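Local coordinates for protein putative esterase aq_1494 (Aquifex aeolicus, PDB 2EGR) that is a putative esterase of the 4-hydroxybenzoyl-CoA thioesterase family and probably hydrolyses fatty acyl-CoA thioesters, at residues 79-89 with 116-127. Sequence-based numbering, arbitrary orientation.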
ATOM      1  N   LEU A  79     -22.029  12.358   9.373  1.00 26.92           N
ATOM      2  CA  LEU A  79     -21.398  13.578   9.893  1.00 27.98           C
ATOM      3  C   LEU A  79     -21.776  13.689  11.352  1.00 28.83           C
ATOM      4  O   LEU A  79     -22.960  13.689  11.708  1.00 27.74           O
ATOM      5  CB  LEU A  79     -21.848  14.844   9.138  1.00 28.03           C
ATOM      6  CG  LEU A  79     -21.274  16.194   9.587  1.00 28.45           C
ATOM      7  CD1 LEU A  79     -19.804  16.284   9.246  1.00 27.73           C
ATOM      8  CD2 LEU A  79     -22.046  17.392   8.962  1.00 28.72           C
ATOM      9  N   GLU A  80     -20.754  13.733  12.196  1.00 28.91           N
ATOM     10  CA  GLU A  80     -20.941  13.687  13.646  1.00 30.46           C
ATOM     11  C   GLU A  80     -20.864  15.058  14.255  1.00 31.39           C
ATOM     12  O   GLU A  80     -21.504  15.329  15.262  1.00 32.52           O
ATOM     13  CB  GLU A  80     -19.886  12.781  14.303  1.00 30.22           C
ATOM     14  CG  GLU A  80     -20.144  11.287  14.148  1.00 30.64           C
ATOM     15  CD  GLU A  80     -21.499  10.850  14.660  1.00 33.50           C
ATOM     16  OE1 GLU A  80     -22.100  11.578  15.484  1.00 35.99           O
ATOM     17  OE2 GLU A  80     -21.980   9.785  14.232  1.00 33.11           O
ATOM     18  N   GLU A  81     -20.063  15.921  13.655  1.00 33.10           N
ATOM     19  CA  GLU A  81     -19.803  17.232  14.215  1.00 34.92           C
ATOM     20  C   GLU A  81     -19.335  18.157  13.114  1.00 35.24           C
ATOM     21  O   GLU A  81     -18.605  17.742  12.204  1.00 34.47           O
ATOM     22  CB  GLU A  81     -18.775  17.154  15.359  1.00 35.56           C
ATOM     23  CG  GLU A  81     -18.763  18.384  16.278  1.00 41.00           C
ATOM     24  CD  GLU A  81     -17.832  19.497  15.782  1.00 46.81           C
ATOM     25  OE1 GLU A  81     -17.224  19.325  14.699  1.00 50.41           O
ATOM     26  OE2 GLU A  81     -17.703  20.542  16.472  1.00 49.69           O
ATOM     27  N   LEU A  82     -19.796  19.407  13.185  1.00 35.81           N
ATOM     28  CA  LEU A  82     -19.404  20.440  12.234  1.00 36.56           C
ATOM     29  C   LEU A  82     -19.282  21.791  12.944  1.00 37.30           C
ATOM     30  O   LEU A  82     -20.293  22.371  13.353  1.00 37.38           O
ATOM     31  CB  LEU A  82     -20.411  20.503  11.066  1.00 36.09           C
ATOM     32  CG  LEU A  82     -20.176  21.435   9.870  1.00 36.46           C
ATOM     33  CD1 LEU A  82     -18.916  21.073   9.081  1.00 34.23           C
ATOM     34  CD2 LEU A  82     -21.413  21.469   8.941  1.00 36.72           C
ATOM     35  N   SER A  83     -18.054  22.290  13.086  1.00 38.04           N
ATOM     36  CA  SER A  83     -17.819  23.587  13.734  1.00 38.85           C
ATOM     37  C   SER A  83     -17.227  24.582  12.752  1.00 39.28           C
ATOM     38  O   SER A  83     -17.078  24.279  11.572  1.00 39.48           O
ATOM     39  CB  SER A  83     -16.911  23.438  14.961  1.00 39.32           C
ATOM     40  OG  SER A  83     -15.545  23.256  14.597  1.00 39.87           O
ATOM     41  N   ARG A  84     -16.898  25.781  13.227  1.00 39.67           N
ATOM     42  CA  ARG A  84     -16.312  26.789  12.354  1.00 40.24           C
ATOM     43  C   ARG A  84     -15.090  26.241  11.613  1.00 39.22           C
ATOM     44  O   ARG A  84     -14.921  26.480  10.413  1.00 39.40           O
ATOM     45  CB  ARG A  84     -15.934  28.063  13.130  1.00 40.13           C
ATOM     46  CG  ARG A  84     -15.669  29.223  12.199  1.00 41.66           C
ATOM     47  CD  ARG A  84     -15.214  30.507  12.882  1.00 42.04           C
ATOM     48  NE  ARG A  84     -14.833  31.473  11.850  1.00 46.05           N
ATOM     49  CZ  ARG A  84     -13.973  32.474  12.010  1.00 48.79           C
ATOM     50  NH1 ARG A  84     -13.375  32.674  13.178  1.00 49.61           N
ATOM     51  NH2 ARG A  84     -13.704  33.276  10.984  1.00 49.34           N
ATOM     52  N   PHE A  85     -14.258  25.486  12.329  1.00 38.65           N
ATOM     53  CA  PHE A  85     -12.963  25.067  11.796  1.00 37.86           C
ATOM     54  C   PHE A  85     -12.803  23.587  11.453  1.00 36.70           C
ATOM     55  O   PHE A  85     -11.935  23.246  10.648  1.00 37.04           O
ATOM     56  CB  PHE A  85     -11.842  25.480  12.757  1.00 38.99           C
ATOM     57  CG  PHE A  85     -11.591  26.957  12.795  1.00 39.86           C
ATOM     58  CD1 PHE A  85     -10.859  27.580  11.786  1.00 40.97           C
ATOM     59  CD2 PHE A  85     -12.086  27.727  13.841  1.00 41.36           C
ATOM     60  CE1 PHE A  85     -10.634  28.955  11.818  1.00 42.36           C
ATOM     61  CE2 PHE A  85     -11.865  29.099  13.874  1.00 41.25           C
ATOM     62  CZ  PHE A  85     -11.137  29.708  12.872  1.00 40.72           C
ATOM     63  N   THR A  86     -13.597  22.726  12.086  1.00 34.61           N
ATOM     64  CA  THR A  86     -13.408  21.272  12.003  1.00 33.00           C
ATOM     65  C   THR A  86     -14.704  20.519  11.701  1.00 31.38           C
ATOM     66  O   THR A  86     -15.792  21.074  11.846  1.00 31.38           O
ATOM     67  CB  THR A  86     -12.794  20.678  13.322  1.00 33.30           C
ATOM     68  OG1 THR A  86     -13.788  20.600  14.344  1.00 34.86           O
ATOM     69  CG2 THR A  86     -11.594  21.501  13.819  1.00 32.82           C
ATOM     70  N   PHE A  87     -14.568  19.255  11.288  1.00 28.43           N
ATOM     71  CA  PHE A  87     -15.694  18.328  11.191  1.00 27.04           C
ATOM     72  C   PHE A  87     -15.243  16.908  11.471  1.00 25.56           C
ATOM     73  O   PHE A  87     -14.054  16.590  11.287  1.00 24.29           O
ATOM     74  CB  PHE A  87     -16.389  18.420   9.820  1.00 27.20           C
ATOM     75  CG  PHE A  87     -15.471  18.191   8.637  1.00 26.71           C
ATOM     76  CD1 PHE A  87     -15.391  16.934   8.033  1.00 26.93           C
ATOM     77  CD2 PHE A  87     -14.733  19.249   8.096  1.00 25.78           C
ATOM     78  CE1 PHE A  87     -14.569  16.742   6.906  1.00 24.79           C
ATOM     79  CE2 PHE A  87     -13.894  19.063   6.986  1.00 27.02           C
ATOM     80  CZ  PHE A  87     -13.816  17.798   6.390  1.00 25.84           C
ATOM     81  N   THR A  88     -16.185  16.087  11.926  1.00 24.56           N
ATOM     82  CA  THR A  88     -15.947  14.705  12.382  1.00 24.34           C
ATOM     83  C   THR A  88     -16.928  13.767  11.687  1.00 24.64           C
ATOM     84  O   THR A  88     -18.151  13.993  11.727  1.00 23.94           O
ATOM     85  CB  THR A  88     -16.091  14.564  13.943  1.00 24.36           C
ATOM     86  OG1 THR A  88     -15.162  15.440  14.567  1.00 25.30           O
ATOM     87  CG2 THR A  88     -15.804  13.146  14.436  1.00 24.87           C
ATOM     88  N   PHE A  89     -16.395  12.739  11.016  1.00 22.97           N
ATOM     89  CA  PHE A  89     -17.220  11.674  10.490  1.00 22.36           C
ATOM     90  C   PHE A  89     -17.154  10.438  11.354  1.00 22.21           C
ATOM     91  O   PHE A  89     -16.096  10.136  11.934  1.00 21.71           O
ATOM     92  CB  PHE A  89     -16.784  11.264   9.064  1.00 22.99           C
ATOM     93  CG  PHE A  89     -17.052  12.294   8.013  1.00 24.26           C
ATOM     94  CD1 PHE A  89     -18.347  12.565   7.588  1.00 25.91           C
ATOM     95  CD2 PHE A  89     -15.994  12.956   7.397  1.00 26.37           C
ATOM     96  CE1 PHE A  89     -18.576  13.517   6.570  1.00 25.18           C
ATOM     97  CE2 PHE A  89     -16.213  13.898   6.378  1.00 27.59           C
ATOM     98  CZ  PHE A  89     -17.501  14.187   5.976  1.00 25.33           C
ATOM     99  N   VAL A 116      -7.922  27.604   7.916  1.00 45.58           N
ATOM    100  CA  VAL A 116      -9.053  28.481   7.582  1.00 45.03           C
ATOM    101  C   VAL A 116     -10.346  27.916   8.154  1.00 44.33           C
ATOM    102  O   VAL A 116     -10.466  26.711   8.343  1.00 44.34           O
ATOM    103  CB  VAL A 116      -9.209  28.718   6.045  1.00 44.77           C
ATOM    104  CG1 VAL A 116      -7.970  29.410   5.468  1.00 45.14           C
ATOM    105  CG2 VAL A 116      -9.522  27.408   5.289  1.00 44.86           C
ATOM    106  N   SER A 117     -11.310  28.786   8.451  1.00 43.95           N
ATOM    107  CA  SER A 117     -12.640  28.310   8.814  1.00 43.29           C
ATOM    108  C   SER A 117     -13.243  27.679   7.565  1.00 42.80           C
ATOM    109  O   SER A 117     -12.874  28.039   6.447  1.00 42.57           O
ATOM    110  CB  SER A 117     -13.513  29.448   9.342  1.00 43.82           C
ATOM    111  OG  SER A 117     -13.662  30.459   8.360  1.00 43.91           O
ATOM    112  N   ILE A 118     -14.141  26.723   7.754  1.00 43.01           N
ATOM    113  CA  ILE A 118     -14.700  25.966   6.637  1.00 43.07           C
ATOM    114  C   ILE A 118     -15.578  26.873   5.762  1.00 43.87           C
ATOM    115  O   ILE A 118     -16.528  27.455   6.267  1.00 44.30           O
ATOM    116  CB  ILE A 118     -15.517  24.750   7.139  1.00 42.62           C
ATOM    117  CG1 ILE A 118     -14.632  23.809   7.976  1.00 41.60           C
ATOM    118  CG2 ILE A 118     -16.158  24.015   5.961  1.00 41.21           C
ATOM    119  CD1 ILE A 118     -15.414  22.832   8.783  1.00 39.18           C
ATOM    120  N   PRO A 119     -15.252  27.002   4.458  1.00 44.46           N
ATOM    121  CA  PRO A 119     -16.036  27.842   3.533  1.00 44.87           C
ATOM    122  C   PRO A 119     -17.516  27.459   3.535  1.00 45.48           C
ATOM    123  O   PRO A 119     -17.840  26.279   3.668  1.00 45.18           O
ATOM    124  CB  PRO A 119     -15.404  27.544   2.172  1.00 44.92           C
ATOM    125  CG  PRO A 119     -13.996  27.134   2.498  1.00 44.70           C
ATOM    126  CD  PRO A 119     -14.110  26.360   3.776  1.00 44.72           C
ATOM    127  N   LYS A 120     -18.404  28.448   3.414  1.00 45.90           N
ATOM    128  CA  LYS A 120     -19.847  28.187   3.476  1.00 47.08           C
ATOM    129  C   LYS A 120     -20.299  27.198   2.405  1.00 46.42           C
ATOM    130  O   LYS A 120     -21.168  26.368   2.655  1.00 46.35           O
ATOM    131  CB  LYS A 120     -20.656  29.491   3.416  1.00 47.23           C
ATOM    132  CG  LYS A 120     -20.718  30.215   4.763  1.00 48.60           C
ATOM    133  CD  LYS A 120     -21.645  31.438   4.722  1.00 49.26           C
ATOM    134  CE  LYS A 120     -21.470  32.295   5.982  1.00 52.41           C
ATOM    135  NZ  LYS A 120     -22.443  33.434   6.040  1.00 53.86           N
ATOM    136  N   GLU A 121     -19.674  27.281   1.230  1.00 46.17           N
ATOM    137  CA  GLU A 121     -19.864  26.322   0.141  1.00 45.77           C
ATOM    138  C   GLU A 121     -19.564  24.864   0.563  1.00 44.78           C
ATOM    139  O   GLU A 121     -20.260  23.923   0.144  1.00 44.34           O
ATOM    140  CB  GLU A 121     -19.014  26.743  -1.067  1.00 45.75           C
ATOM    141  CG  GLU A 121     -17.582  27.187  -0.679  1.00 47.78           C
ATOM    142  CD  GLU A 121     -16.870  28.018  -1.748  1.00 47.72           C
ATOM    143  OE1 GLU A 121     -17.478  28.981  -2.284  1.00 50.92           O
ATOM    144  OE2 GLU A 121     -15.689  27.715  -2.031  1.00 48.94           O
ATOM    145  N   VAL A 122     -18.549  24.681   1.406  1.00 43.38           N
ATOM    146  CA  VAL A 122     -18.218  23.351   1.927  1.00 42.21           C
ATOM    147  C   VAL A 122     -19.175  22.934   3.042  1.00 41.63           C
ATOM    148  O   VAL A 122     -19.597  21.777   3.102  1.00 41.02           O
ATOM    149  CB  VAL A 122     -16.754  23.257   2.404  1.00 42.16           C
ATOM    150  CG1 VAL A 122     -16.451  21.839   2.909  1.00 42.41           C
ATOM    151  CG2 VAL A 122     -15.805  23.646   1.285  1.00 41.94           C
ATOM    152  N   LEU A 123     -19.528  23.881   3.919  1.00 41.36           N
ATOM    153  CA  LEU A 123     -20.538  23.633   4.950  1.00 41.15           C
ATOM    154  C   LEU A 123     -21.825  23.081   4.339  1.00 41.13           C
ATOM    155  O   LEU A 123     -22.414  22.136   4.870  1.00 40.31           O
ATOM    156  CB  LEU A 123     -20.836  24.907   5.741  1.00 41.16           C
ATOM    157  CG  LEU A 123     -19.677  25.439   6.595  1.00 41.09           C
ATOM    158  CD1 LEU A 123     -19.909  26.891   7.013  1.00 39.66           C
ATOM    159  CD2 LEU A 123     -19.417  24.546   7.816  1.00 41.23           C
ATOM    160  N   GLU A 124     -22.224  23.674   3.208  1.00 41.58           N
ATOM    161  CA  GLU A 124     -23.408  23.265   2.443  1.00 42.41           C
ATOM    162  C   GLU A 124     -23.378  21.768   2.083  1.00 41.48           C
ATOM    163  O   GLU A 124     -24.332  21.036   2.377  1.00 41.24           O
ATOM    164  CB  GLU A 124     -23.593  24.175   1.202  1.00 42.26           C
ATOM    165  CG  GLU A 124     -24.335  25.514   1.505  1.00 44.71           C
ATOM    166  CD  GLU A 124     -23.952  26.713   0.585  1.00 45.64           C
ATOM    167  OE1 GLU A 124     -23.619  26.525  -0.621  1.00 49.07           O
ATOM    168  OE2 GLU A 124     -24.003  27.870   1.082  1.00 48.38           O
ATOM    169  N   VAL A 125     -22.272  21.297   1.500  1.00 40.62           N
ATOM    170  CA  VAL A 125     -22.205  19.874   1.103  1.00 39.94           C
ATOM    171  C   VAL A 125     -22.024  18.911   2.283  1.00 39.42           C
ATOM    172  O   VAL A 125     -22.569  17.812   2.270  1.00 39.33           O
ATOM    173  CB  VAL A 125     -21.192  19.584  -0.052  1.00 39.62           C
ATOM    174  CG1 VAL A 125     -21.655  20.268  -1.344  1.00 40.27           C
ATOM    175  CG2 VAL A 125     -19.774  20.000   0.323  1.00 40.29           C
ATOM    176  N   LEU A 126     -21.273  19.333   3.302  1.00 38.95           N
ATOM    177  CA  LEU A 126     -21.084  18.532   4.511  1.00 38.09           C
ATOM    178  C   LEU A 126     -22.369  18.317   5.291  1.00 38.54           C
ATOM    179  O   LEU A 126     -22.700  17.183   5.633  1.00 37.84           O
ATOM    180  CB  LEU A 126     -20.026  19.161   5.423  1.00 37.69           C
ATOM    181  CG  LEU A 126     -18.574  19.099   4.957  1.00 36.44           C
ATOM    182  CD1 LEU A 126     -17.672  19.807   5.977  1.00 36.48           C
ATOM    183  CD2 LEU A 126     -18.112  17.644   4.709  1.00 36.98           C
ATOM    184  N   LYS A 127     -23.084  19.414   5.559  1.00 39.03           N
ATOM    185  CA  LYS A 127     -24.295  19.426   6.409  1.00 40.36           C
ATOM    186  C   LYS A 127     -25.230  18.246   6.180  1.00 39.86           C
ATOM    187  O   LYS A 127     -25.676  18.007   5.054  1.00 40.42           O
ATOM    188  CB  LYS A 127     -25.069  20.738   6.207  1.00 40.46           C
ATOM    189  CG  LYS A 127     -24.766  21.846   7.236  1.00 42.62           C
ATOM    190  CD  LYS A 127     -25.025  23.264   6.677  1.00 41.81           C
ATOM    191  CE  LYS A 127     -26.358  23.366   5.899  1.00 44.31           C
ATOM    192  NZ  LYS A 127     -26.505  24.647   5.102  1.00 44.09           N
TER
HETATM  193  O   HOH W   1     -17.042  27.808   9.005  1.00 34.85           O
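Leu126, on the last turn of helix 120-126, overlaps the ring of Phe87: its CD1 lies over one face as a CH-pi contact, 3.8 Å from the centroid of that ring and shifted toward the rim. Its other branch, CD2, meets Phe89 CZ at 3.7 Å. At the edge of the Phe87 ring, near its plane, Ile118 CD1 comes to 3.7 Å from Phe87 CD2 and also lies close to the carbonyl oxygens of Ser83 and Thr86. Leu82 closes this cluster from the neighbouring strand. With its CG anti to the backbone N (chi1 -175°), it sets CD1 against both Leu126 CD1 and Leu123 CD2, while its CD2 rests on Lys127 CG. Shortening Leu82 to an alanine would probably open a gap beside Leu123 and Leu126 and leave Lys127 CG without its apolar neighbour.

Where the hairpin turns, one direct bond ties the backbones: Ile118 N donates to Arg84 O (2.8 Å, 169° at the hydrogen). The same oxygen accepts from a water that also donates to Ile118 O, so two donors grip it. Beside this link, Ser117 CB lies over a face of the Phe85 ring and 3.5 Å from Arg84 NE.

The helix thus closes over the end of the hairpin of strands 72-82 and 86-95 in this hotdog-type fold, while Leu37 of helix 22-39 also touches Leu126. Aliphatic and aromatic groups do most of the joining, and the straight backbone bond fixes the chain just ahead of the helix, which suggests that burial of apolar surface, more than polar pairing, accounts for most of this contact.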